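Local coordinates for protein galactose mutarotase related enzyme (Lactobacillus acidophilus, PDB 3DCD) that probably binds carbohydrate and may act as an isomerase of the aldose 1-epimerase type, although its own substrate and activity are not established, at residues G141-F146 / Y249-P254; G18-S23 / R44-L49. All blocks are in the same frame, centred on the assembly; numbering follows the deposited sequence.

How the contacts relate
The two contacts follow one another along the chain: contact 2 joins 18-23 to 44-49 and is complete before contact 1 brings 141-146 together with 249-254, with 102 residues between them. Their centres lie about 10 Å apart, about 5 Å (contact 1) and 9 Å (contact 2) from the centre of the molecule. Strand 136-147 is shared ground, since it pairs with 249-256 in contact 1 and with the short strand 48-49 of contact 2. The backbones meet directly, G141 O lying 2.9 Å from L49 N and G145 N 3.0 Å from H45 O, both probable hydrogen bonds. Segment 44-49 thus bridges the N-terminal sheet, which holds 18-23, and the central sheet that holds strand 136-147.

Contact 1: residues G141-F146 / Y249-P254; sequences GGHPGF and YVCIEP
The N-H of F146 points almost straight at V250 O, 2.8 Å from N to O with 175° at the hydrogen, and V250 N answers to F146 O, forming an antiparallel hydrogen-bonded pair. Next to it G145 and C251 form a non-hydrogen-bonded pair. The regular pattern gives way at H143 and P144: I252 N reaches P144 O only by a weak bond of 3.4 Å, the proline carbons CG and CD lie against I252 O, which has no polar partner in the model, and a further backbone bond, G142 N to P254 O at 2.9 Å, ties the segments beyond it. Here H143 and E253 run side by side. With CG anti to the backbone N (chi1 -162°), the imidazole lies under the carboxylate, whose CD is 3.5 Å above the plane, over the middle of the ring, the planes 21° apart. This is a stack and not a hydrogen bond; E253 OE1 takes a weak one from W255 NE1. C251 SG touches the same ring at its edge, 3.6 Å from ND1, while W42 and H73 also meet it. An alanine in place of H143 would probably leave the E253 carboxylate without the flat surface it rests on and open a gap between C251, W42 and H73. On the other face from H143, F146 CE1 packs on I252 CB at 4.1 Å. This is a locally broken antiparallel pair of the galactose mutarotase fold, where H143 and E253 probably take the places of the histidine and glutamate that act on the sugar; their role here is inferred.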
loop_
_atom_site.group_PDB
_atom_site.type_symbol
_atom_site.label_atom_id
_atom_site.label_comp_id
_atom_site.label_asym_id
_atom_site.label_seq_id
_atom_site.Cartn_x
_atom_site.Cartn_y
_atom_site.Cartn_z
ATOM N N GLY A 141 -5.314 -2.806 -1.117
ATOM C CA GLY A 141 -3.935 -2.445 -1.394
ATOM C C GLY A 141 -3.231 -1.934 -0.145
ATOM O O GLY A 141 -3.873 -1.526 0.822
ATOM N N GLY A 142 -1.908 -2.006 -0.160
ATOM C CA GLY A 142 -1.068 -1.388 0.873
ATOM C C GLY A 142 -0.492 -0.073 0.360
ATOM O O GLY A 142 -0.529 0.207 -0.849
ATOM N N HIS A 143 0.033 0.740 1.274
ATOM C CA HIS A 143 0.486 2.104 0.936
ATOM C C HIS A 143 1.585 2.553 1.934
ATOM O O HIS A 143 1.575 3.698 2.383
ATOM C CB HIS A 143 -0.760 3.021 0.992
ATOM C CG HIS A 143 -0.635 4.342 0.280
ATOM N ND1 HIS A 143 0.375 5.243 0.535
ATOM C CD2 HIS A 143 -1.469 4.957 -0.597
ATOM C CE1 HIS A 143 0.196 6.328 -0.203
ATOM N NE2 HIS A 143 -0.931 6.190 -0.882
ATOM N N PRO A 144 2.553 1.663 2.272
ATOM C CA PRO A 144 3.548 2.083 3.268
ATOM C C PRO A 144 4.424 3.248 2.770
ATOM O O PRO A 144 4.869 3.210 1.625
ATOM C CB PRO A 144 4.420 0.834 3.442
ATOM C CG PRO A 144 4.202 0.024 2.199
ATOM C CD PRO A 144 2.792 0.281 1.801
ATOM N N GLY A 145 4.644 4.269 3.611
ATOM C CA GLY A 145 5.627 5.315 3.303
ATOM C C GLY A 145 6.930 5.051 4.042
ATOM O O GLY A 145 6.914 4.852 5.260
ATOM N N PHE A 146 8.047 5.033 3.300
ATOM C CA PHE A 146 9.385 4.766 3.858
ATOM C C PHE A 146 10.261 5.994 3.835
ATOM O O PHE A 146 10.413 6.615 2.776
ATOM C CB PHE A 146 10.097 3.683 3.048
ATOM C CG PHE A 146 9.314 2.417 2.924
ATOM C CD1 PHE A 146 8.844 2.009 1.685
ATOM C CD2 PHE A 146 9.013 1.659 4.055
ATOM C CE1 PHE A 146 8.089 0.821 1.564
ATOM C CE2 PHE A 146 8.268 0.477 3.955
ATOM C CZ PHE A 146 7.813 0.056 2.696
ATOM N N TYR A 249 10.765 10.858 1.565
ATOM C CA TYR A 249 10.148 9.542 1.727
ATOM C C TYR A 249 9.604 9.120 0.378
ATOM O O TYR A 249 9.492 9.929 -0.549
ATOM C CB TYR A 249 8.999 9.569 2.760
ATOM C CG TYR A 249 7.715 10.143 2.174
ATOM C CD1 TYR A 249 7.517 11.525 2.106
ATOM C CD2 TYR A 249 6.711 9.310 1.677
ATOM C CE1 TYR A 249 6.345 12.056 1.574
ATOM C CE2 TYR A 249 5.528 9.839 1.119
ATOM C CZ TYR A 249 5.365 11.210 1.065
ATOM O OH TYR A 249 4.210 11.749 0.521
ATOM N N VAL A 250 9.224 7.849 0.287
ATOM C CA VAL A 250 8.582 7.327 -0.913
ATOM C C VAL A 250 7.649 6.217 -0.463
ATOM O O VAL A 250 7.964 5.505 0.505
ATOM C CB VAL A 250 9.634 6.836 -1.955
ATOM C CG1 VAL A 250 10.365 5.558 -1.484
ATOM C CG2 VAL A 250 8.970 6.632 -3.354
ATOM N N CYS A 251 6.511 6.068 -1.145
ATOM C CA CYS A 251 5.628 4.932 -0.884
ATOM C C CYS A 251 5.771 3.900 -1.999
ATOM O O CYS A 251 5.899 4.253 -3.186
ATOM C CB CYS A 251 4.152 5.371 -0.830
ATOM S SG CYS A 251 3.728 6.545 0.481
ATOM N N ILE A 252 5.738 2.631 -1.606
ATOM C CA ILE A 252 5.715 1.486 -2.544
ATOM C C ILE A 252 4.432 0.760 -2.199
ATOM O O ILE A 252 4.284 0.242 -1.090
ATOM C CB ILE A 252 6.955 0.580 -2.361
ATOM C CG1 ILE A 252 8.233 1.393 -2.630
ATOM C CG2 ILE A 252 6.861 -0.668 -3.277
ATOM C CD1 ILE A 252 9.539 0.663 -2.315
ATOM N N GLU A 253 3.478 0.779 -3.129
ATOM C CA GLU A 253 2.095 0.399 -2.843
ATOM C C GLU A 253 1.633 -0.839 -3.652
ATOM O O GLU A 253 1.219 -0.696 -4.803
ATOM C CB GLU A 253 1.156 1.568 -3.166
ATOM C CG GLU A 253 1.632 2.967 -2.713
ATOM C CD GLU A 253 0.750 4.090 -3.269
ATOM O OE1 GLU A 253 -0.465 3.866 -3.514
ATOM O OE2 GLU A 253 1.263 5.216 -3.426
ATOM N N PRO A 254 1.667 -2.039 -3.045
ATOM C CA PRO A 254 1.146 -3.220 -3.766
ATOM C C PRO A 254 -0.378 -3.165 -3.794
ATOM O O PRO A 254 -1.010 -2.941 -2.764
ATOM C CB PRO A 254 1.649 -4.409 -2.910
ATOM C CG PRO A 254 2.705 -3.809 -1.967
ATOM C CD PRO A 254 2.177 -2.404 -1.719
#

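Contact 2: residues G18-S23 / R44-L49; sequences GAEIQS and RHAPVL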
loop_
_atom_site.group_PDB
_atom_site.type_symbol
_atom_site.label_atom_id
_atom_site.label_comp_id
_atom_site.label_asym_id
_atom_site.label_seq_id
_atom_site.Cartn_x
_atom_site.Cartn_y
_atom_site.Cartn_z
ATOM N N GLY A 18 -7.447 2.402 11.332
ATOM C CA GLY A 18 -7.008 2.038 9.983
ATOM C C GLY A 18 -6.013 0.890 9.921
ATOM O O GLY A 18 -5.409 0.666 8.872
ATOM N N ALA A 19 -5.831 0.168 11.034
ATOM C CA ALA A 19 -4.858 -0.948 11.117
ATOM C C ALA A 19 -3.525 -0.521 10.503
ATOM O O ALA A 19 -2.945 -1.234 9.683
ATOM C CB ALA A 19 -5.421 -2.242 10.435
ATOM N N GLU A 20 -3.059 0.674 10.892
ATOM C CA GLU A 20 -1.971 1.356 10.186
ATOM C C GLU A 20 -0.668 1.282 10.960
ATOM O O GLU A 20 -0.617 1.631 12.145
ATOM C CB GLU A 20 -2.317 2.836 9.951
ATOM C CG GLU A 20 -1.244 3.582 9.190
ATOM C CD GLU A 20 -1.424 5.108 9.210
ATOM O OE1 GLU A 20 -1.824 5.686 10.259
ATOM O OE2 GLU A 20 -1.130 5.729 8.172
ATOM N N ILE A 21 0.391 0.845 10.278
ATOM C CA ILE A 21 1.737 0.853 10.867
ATOM C C ILE A 21 2.092 2.305 11.198
ATOM O O ILE A 21 1.933 3.179 10.349
ATOM C CB ILE A 21 2.764 0.285 9.887
ATOM C CG1 ILE A 21 2.547 -1.225 9.707
ATOM C CG2 ILE A 21 4.202 0.581 10.353
ATOM C CD1 ILE A 21 3.376 -1.770 8.511
ATOM N N GLN A 22 2.526 2.546 12.437
ATOM C CA GLN A 22 2.975 3.874 12.884
ATOM C C GLN A 22 4.486 4.005 12.839
ATOM O O GLN A 22 5.016 5.102 12.642
ATOM C CB GLN A 22 2.523 4.145 14.337
ATOM C CG GLN A 22 1.041 4.011 14.577
ATOM C CD GLN A 22 0.267 4.957 13.705
ATOM O OE1 GLN A 22 0.267 6.155 13.941
ATOM N NE2 GLN A 22 -0.366 4.434 12.674
ATOM N N SER A 23 5.174 2.885 13.065
ATOM C CA SER A 23 6.619 2.900 13.281
ATOM C C SER A 23 7.222 1.530 13.034
ATOM O O SER A 23 6.645 0.531 13.436
ATOM C CB SER A 23 6.904 3.335 14.732
ATOM O OG SER A 23 8.271 3.174 15.081
ATOM N N ARG A 44 -0.349 10.933 6.720
ATOM C CA ARG A 44 -0.576 9.507 6.994
ATOM C C ARG A 44 0.770 8.802 7.015
ATOM O O ARG A 44 1.743 9.355 6.521
ATOM C CB ARG A 44 -1.528 8.885 5.946
ATOM C CG ARG A 44 -2.936 9.499 6.014
ATOM C CD ARG A 44 -3.966 8.786 5.132
ATOM N NE ARG A 44 -5.285 9.439 5.232
ATOM C CZ ARG A 44 -6.164 9.259 6.218
ATOM N NH1 ARG A 44 -5.903 8.430 7.225
ATOM N NH2 ARG A 44 -7.321 9.924 6.195
ATOM N N HIS A 45 0.837 7.611 7.620
ATOM C CA HIS A 45 2.066 6.811 7.608
ATOM C C HIS A 45 2.092 5.748 6.511
ATOM O O HIS A 45 3.094 5.609 5.775
ATOM C CB HIS A 45 2.226 6.032 8.913
ATOM C CG HIS A 45 2.405 6.876 10.131
ATOM N ND1 HIS A 45 1.342 7.319 10.890
ATOM C CD2 HIS A 45 3.522 7.309 10.760
ATOM C CE1 HIS A 45 1.794 8.008 11.923
ATOM N NE2 HIS A 45 3.111 7.982 11.891
ATOM N N ALA A 46 1.029 4.948 6.469
ATOM C CA ALA A 46 1.026 3.693 5.715
ATOM C C ALA A 46 -0.421 3.150 5.627
ATOM O O ALA A 46 -0.725 2.071 6.183
ATOM C CB ALA A 46 1.991 2.670 6.417
ATOM N N PRO A 47 -1.329 3.906 4.955
ATOM C CA PRO A 47 -2.732 3.529 4.993
ATOM C C PRO A 47 -3.017 2.194 4.342
ATOM O O PRO A 47 -2.246 1.707 3.498
ATOM C CB PRO A 47 -3.453 4.648 4.207
ATOM C CG PRO A 47 -2.410 5.243 3.337
ATOM C CD PRO A 47 -1.122 5.138 4.165
ATOM N N VAL A 48 -4.115 1.610 4.780
ATOM C CA VAL A 48 -4.676 0.414 4.168
ATOM C C VAL A 48 -5.758 0.916 3.216
ATOM O O VAL A 48 -6.566 1.794 3.585
ATOM C CB VAL A 48 -5.218 -0.530 5.264
ATOM C CG1 VAL A 48 -6.039 -1.706 4.643
ATOM C CG2 VAL A 48 -4.051 -1.059 6.135
ATOM N N LEU A 49 -5.751 0.395 1.985
ATOM C CA LEU A 49 -6.686 0.841 0.940
ATOM C C LEU A 49 -7.749 -0.248 0.714
ATOM O O LEU A 49 -7.423 -1.358 0.313
ATOM C CB LEU A 49 -5.932 1.153 -0.365
ATOM C CG LEU A 49 -4.517 1.761 -0.245
ATOM C CD1 LEU A 49 -3.817 1.851 -1.595
ATOM C CD2 LEU A 49 -4.566 3.152 0.465
HETATM O O HOH W 1 -5.035 2.737 7.321
HETATM O O HOH W 2 -3.772 6.357 7.525
HETATM O O HOH W 3 0.146 -0.076 7.517
#
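Where A19 and E20 both face S15 in a G1 beta bulge, the side chain of E20 binds the backbone of loop residues H45 and A46. Its OE2 accepts A46 N at 2.9 Å, nearly straight at 170°, and H45 N at 2.8 Å with a more bent 142°; both donors come from the same face of the carboxylate plane. E20 CG is anti to the backbone N (chi1 -178°), and the extended chain carries the carboxylate across to the loop. The other oxygen, OE1, is held by Q22 NE2, which also donates to E20 O at 2.9 Å, so both carboxylate oxygens are engaged. Q22 CA in turn lies over the centre of the H45 ring, 4.1 Å from its centroid, a CH-pi contact. Farther along, water links G18 O to V48 N and another links I21 N to A46 O. R44 NH2 bonds to N78 OD1, and NH1 shares with E20 OE2 a water whose bond to OE2 is weak. Two N-H donors on one oxygen and an arginine nearby would be expected to favour the charged carboxylate, so a side chain and bridging waters, with no direct backbone bond between the segments, hold the two together.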